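Alpha-fucosidase (Bifidobacterium bifidum, PDB 2EAB) probably hydrolyses alpha-1,2-linked L-fucose from glycans, this calcium-binding chain being the catalytic portion of a longer glycoside hydrolase. Local coordinates at residues T81-Y90 against A130-N138. Sequence-based numbering, arbitrary orientation.
Sequences TGGPGSSTSY and AAEQGNYLN
Glu132 CB meets the edge of the Tyr90 ring in the ring plane, 3.7 Å from Tyr90 CD1, while one face of that ring carries Gly83 CA over its centre and Pro84 N nearer the rim. The Glu132 carboxylate is turned 76° against the ring. A straight run through the CB-CG bond (chi2 -171°) carries Glu132 OE2 past the tyrosine to Ser87. There Ser87 OG donates to the anti lone pair of Glu132 OE2 at 2.6 Å and accepts from Ser89 N, closing an ST turn; a water donating to OE2 also links it to Ser89 OG. The end of the short helix 130-133 is gripped by backbone: Gly83 N donates to Glu132 O at 2.9 Å, and Gly82 CA makes a CH...O contact with Ala131 O. Gly82 and Gly134 pass with their CA atoms 3.7 Å apart, too close for a side chain on either. Further along, Thr81 N donates to Asn135 O, and Asn135 N returns a bond of 3.1 Å to Thr81 OG1. Thr81 CG2 lies 3.8 Å from Leu137 CD1. The contact thus joins a loop following strand 69-76 to a short helix and the segment leading toward strand 140-145. Leu235 of strand 228-235 packs on Thr81 and Leu137, while bonds from Thr81 OG1 to Asp407 O, Tyr90 OH to Tyr490 O and Gln133 NE2 to Glu486 OE1 hold both segments of the N-terminal domain against the family 95 catalytic domain.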
ATOM      1  N   THR A  81      -2.097  11.000  17.184  1.00  5.82           N
ATOM      2  CA  THR A  81      -3.017  11.226  18.295  1.00  5.89           C
ATOM      3  C   THR A  81      -3.953  10.019  18.432  1.00  5.43           C
ATOM      4  O   THR A  81      -3.938   9.116  17.599  1.00  5.68           O
ATOM      5  CB  THR A  81      -3.846  12.509  18.110  1.00  6.03           C
ATOM      6  OG1 THR A  81      -4.551  12.433  16.869  1.00  5.88           O
ATOM      7  CG2 THR A  81      -2.965  13.757  18.132  1.00  7.12           C
ATOM      8  N   GLY A  82      -4.762  10.014  19.489  1.00  5.65           N
ATOM      9  CA  GLY A  82      -5.665   8.912  19.794  1.00  5.57           C
ATOM     10  C   GLY A  82      -5.047   7.886  20.727  1.00  5.49           C
ATOM     11  O   GLY A  82      -3.926   8.053  21.215  1.00  5.73           O
ATOM     12  N   GLY A  83      -5.792   6.817  20.987  1.00  5.70           N
ATOM     13  CA  GLY A  83      -5.260   5.689  21.738  1.00  6.27           C
ATOM     14  C   GLY A  83      -5.287   5.886  23.241  1.00  6.02           C
ATOM     15  O   GLY A  83      -5.913   6.819  23.752  1.00  6.00           O
ATOM     16  N   PRO A  84      -4.597   5.006  23.982  1.00  6.65           N
ATOM     17  CA  PRO A  84      -4.623   5.107  25.434  1.00  7.34           C
ATOM     18  C   PRO A  84      -4.097   6.470  25.882  1.00  7.24           C
ATOM     19  O   PRO A  84      -3.131   6.986  25.317  1.00  7.51           O
ATOM     20  CB  PRO A  84      -3.708   3.964  25.890  1.00  7.65           C
ATOM     21  CG  PRO A  84      -2.885   3.625  24.705  1.00  7.82           C
ATOM     22  CD  PRO A  84      -3.742   3.905  23.517  1.00  6.84           C
ATOM     23  N   GLY A  85      -4.769   7.058  26.868  1.00  7.55           N
ATOM     24  CA  GLY A  85      -4.429   8.391  27.336  1.00  8.19           C
ATOM     25  C   GLY A  85      -5.244   9.501  26.701  1.00  7.90           C
ATOM     26  O   GLY A  85      -5.227  10.628  27.188  1.00  8.71           O
ATOM     27  N   SER A  86      -5.966   9.201  25.624  1.00  7.27           N
ATOM     28  CA  SER A  86      -6.820  10.199  24.973  1.00  7.33           C
ATOM     29  C   SER A  86      -8.180  10.351  25.660  1.00  7.59           C
ATOM     30  O   SER A  86      -8.929  11.291  25.365  1.00  8.21           O
ATOM     31  CB  SER A  86      -7.027   9.858  23.497  1.00  7.28           C
ATOM     32  OG  SER A  86      -7.764   8.653  23.365  1.00  6.79           O
ATOM     33  N   SER A  87      -8.495   9.401  26.537  1.00  7.77           N
ATOM     34  CA  SER A  87      -9.665   9.435  27.410  1.00  8.39           C
ATOM     35  C   SER A  87      -9.329   8.557  28.600  1.00  9.01           C
ATOM     36  O   SER A  87      -8.282   7.909  28.616  1.00  9.45           O
ATOM     37  CB  SER A  87     -10.892   8.864  26.710  1.00  8.06           C
ATOM     38  OG  SER A  87     -10.802   7.450  26.655  1.00  7.99           O
ATOM     39  N   THR A  88     -10.219   8.513  29.585  1.00  9.29           N
ATOM     40  CA  THR A  88     -10.016   7.652  30.749  1.00 10.31           C
ATOM     41  C   THR A  88     -10.525   6.226  30.515  1.00  9.66           C
ATOM     42  O   THR A  88     -10.401   5.370  31.392  1.00 10.18           O
ATOM     43  CB  THR A  88     -10.685   8.244  32.013  1.00 10.57           C
ATOM     44  OG1 THR A  88     -12.083   8.421  31.774  1.00 12.49           O
ATOM     45  CG2 THR A  88     -10.055   9.585  32.380  1.00 12.49           C
ATOM     46  N   SER A  89     -11.080   5.966  29.330  1.00  8.81           N
ATOM     47  CA  SER A  89     -11.752   4.696  29.077  1.00  8.51           C
ATOM     48  C   SER A  89     -11.458   4.084  27.707  1.00  7.93           C
ATOM     49  O   SER A  89     -12.218   3.242  27.234  1.00  8.54           O
ATOM     50  CB  SER A  89     -13.264   4.852  29.289  1.00  9.06           C
ATOM     51  OG  SER A  89     -13.793   5.854  28.441  1.00 10.11           O
ATOM     52  N   TYR A  90     -10.355   4.488  27.080  1.00  7.30           N
ATOM     53  CA  TYR A  90     -10.011   3.996  25.746  1.00  6.94           C
ATOM     54  C   TYR A  90     -10.064   2.475  25.671  1.00  6.75           C
ATOM     55  O   TYR A  90      -9.399   1.789  26.452  1.00  6.64           O
ATOM     56  CB  TYR A  90      -8.628   4.483  25.316  1.00  6.71           C
ATOM     57  CG  TYR A  90      -8.295   4.051  23.910  1.00  6.26           C
ATOM     58  CD1 TYR A  90      -8.798   4.752  22.820  1.00  6.38           C
ATOM     59  CD2 TYR A  90      -7.505   2.925  23.663  1.00  6.39           C
ATOM     60  CE1 TYR A  90      -8.525   4.352  21.512  1.00  6.04           C
ATOM     61  CE2 TYR A  90      -7.216   2.514  22.352  1.00  6.34           C
ATOM     62  CZ  TYR A  90      -7.731   3.238  21.283  1.00  6.00           C
ATOM     63  OH  TYR A  90      -7.468   2.876  19.982  1.00  5.99           O
ATOM     64  N   ALA A 130     -13.899  10.913  18.446  1.00  6.39           N
ATOM     65  CA  ALA A 130     -12.865  11.275  17.477  1.00  6.25           C
ATOM     66  C   ALA A 130     -11.499  11.549  18.112  1.00  5.96           C
ATOM     67  O   ALA A 130     -10.475  11.411  17.441  1.00  5.95           O
ATOM     68  CB  ALA A 130     -13.311  12.460  16.637  1.00  6.81           C
ATOM     69  N   ALA A 131     -11.491  11.946  19.386  1.00  5.89           N
ATOM     70  CA  ALA A 131     -10.247  12.147  20.132  1.00  5.98           C
ATOM     71  C   ALA A 131      -9.574  10.822  20.473  1.00  5.90           C
ATOM     72  O   ALA A 131      -8.350  10.751  20.561  1.00  5.99           O
ATOM     73  CB  ALA A 131     -10.505  12.949  21.395  1.00  6.08           C
ATOM     74  N   GLU A 132     -10.379   9.785  20.695  1.00  5.68           N
ATOM     75  CA  GLU A 132      -9.846   8.435  20.910  1.00  5.63           C
ATOM     76  C   GLU A 132      -9.335   7.830  19.613  1.00  5.48           C
ATOM     77  O   GLU A 132      -8.314   7.141  19.598  1.00  5.84           O
ATOM     78  CB  GLU A 132     -10.911   7.509  21.484  1.00  5.83           C
ATOM     79  CG  GLU A 132     -11.243   7.713  22.948  1.00  6.39           C
ATOM     80  CD  GLU A 132     -12.151   6.625  23.479  1.00  6.65           C
ATOM     81  OE1 GLU A 132     -12.796   5.927  22.667  1.00  7.03           O
ATOM     82  OE2 GLU A 132     -12.210   6.458  24.715  1.00  7.92           O
ATOM     83  N   GLN A 133     -10.058   8.060  18.524  1.00  5.55           N
ATOM     84  CA  GLN A 133      -9.629   7.537  17.240  1.00  5.77           C
ATOM     85  C   GLN A 133      -8.294   8.163  16.856  1.00  5.62           C
ATOM     86  O   GLN A 133      -7.343   7.460  16.514  1.00  5.81           O
ATOM     87  CB  GLN A 133     -10.671   7.826  16.171  1.00  5.70           C
ATOM     88  CG  GLN A 133     -10.315   7.191  14.836  1.00  5.92           C
ATOM     89  CD  GLN A 133     -11.448   7.214  13.831  1.00  5.84           C
ATOM     90  OE1 GLN A 133     -12.575   7.633  14.132  1.00  6.33           O
ATOM     91  NE2 GLN A 133     -11.155   6.743  12.625  1.00  5.93           N
ATOM     92  N   GLY A 134      -8.228   9.489  16.925  1.00  5.57           N
ATOM     93  CA  GLY A 134      -7.026  10.210  16.554  1.00  5.41           C
ATOM     94  C   GLY A 134      -6.748  10.137  15.069  1.00  5.75           C
ATOM     95  O   GLY A 134      -7.619   9.796  14.272  1.00  6.18           O
ATOM     96  N   ASN A 135      -5.526  10.506  14.707  1.00  5.46           N
ATOM     97  CA  ASN A 135      -5.083  10.562  13.323  1.00  5.93           C
ATOM     98  C   ASN A 135      -3.580  10.775  13.264  1.00  5.78           C
ATOM     99  O   ASN A 135      -2.940  11.010  14.291  1.00  6.11           O
ATOM    100  CB  ASN A 135      -5.861  11.617  12.507  1.00  5.99           C
ATOM    101  CG  ASN A 135      -5.636  13.065  12.972  1.00  6.55           C
ATOM    102  OD1 ASN A 135      -5.080  13.350  14.038  1.00  7.87           O
ATOM    103  ND2 ASN A 135      -6.094  13.991  12.145  1.00  5.21           N
ATOM    104  N   TYR A 136      -3.028  10.649  12.065  1.00  5.63           N
ATOM    105  CA  TYR A 136      -1.628  10.931  11.802  1.00  6.02           C
ATOM    106  C   TYR A 136      -1.424  12.433  11.671  1.00  5.96           C
ATOM    107  O   TYR A 136      -2.204  13.101  10.993  1.00  6.17           O
ATOM    108  CB  TYR A 136      -1.241  10.272  10.489  1.00  6.05           C
ATOM    109  CG  TYR A 136       0.223  10.367  10.121  1.00  6.20           C
ATOM    110  CD1 TYR A 136       1.207   9.903  10.984  1.00  6.07           C
ATOM    111  CD2 TYR A 136       0.619  10.875   8.885  1.00  6.39           C
ATOM    112  CE1 TYR A 136       2.551   9.951  10.634  1.00  6.39           C
ATOM    113  CE2 TYR A 136       1.964  10.938   8.525  1.00  6.81           C
ATOM    114  CZ  TYR A 136       2.920  10.468   9.404  1.00  6.73           C
ATOM    115  OH  TYR A 136       4.251  10.495   9.059  1.00  6.59           O
ATOM    116  N   LEU A 137      -0.368  12.944  12.301  1.00  6.11           N
ATOM    117  CA  LEU A 137      -0.051  14.374  12.288  1.00  6.39           C
ATOM    118  C   LEU A 137       1.165  14.701  11.445  1.00  6.29           C
ATOM    119  O   LEU A 137       2.196  14.034  11.564  1.00  7.00           O
ATOM    120  CB  LEU A 137       0.294  14.854  13.700  1.00  6.79           C
ATOM    121  CG  LEU A 137      -0.728  14.784  14.826  1.00  8.06           C
ATOM    122  CD1 LEU A 137      -0.125  15.259  16.129  1.00  8.34           C
ATOM    123  CD2 LEU A 137      -1.952  15.575  14.499  1.00 11.35           C
ATOM    124  N   ASN A 138       1.076  15.767  10.649  1.00  6.28           N
ATOM    125  CA  ASN A 138       2.291  16.438  10.205  1.00  6.58           C
ATOM    126  C   ASN A 138       3.059  16.854  11.456  1.00  6.57           C
ATOM    127  O   ASN A 138       2.481  17.450  12.368  1.00  7.19           O
ATOM    128  CB  ASN A 138       1.979  17.668   9.359  1.00  6.65           C
ATOM    129  CG  ASN A 138       3.185  18.574   9.196  1.00  6.54           C
ATOM    130  OD1 ASN A 138       4.169  18.218   8.536  1.00  8.68           O
ATOM    131  ND2 ASN A 138       3.135  19.737   9.823  1.00  6.07           N
TER
HETATM  132  O   HOH W   1      -4.997   6.905  16.749  1.00121.69           O
HETATM  133  O   HOH W   2     -14.460   5.823  25.806  1.00 10.99           O
HETATM  134  O   HOH W   3      -6.687   5.044  17.833  1.00  6.35           O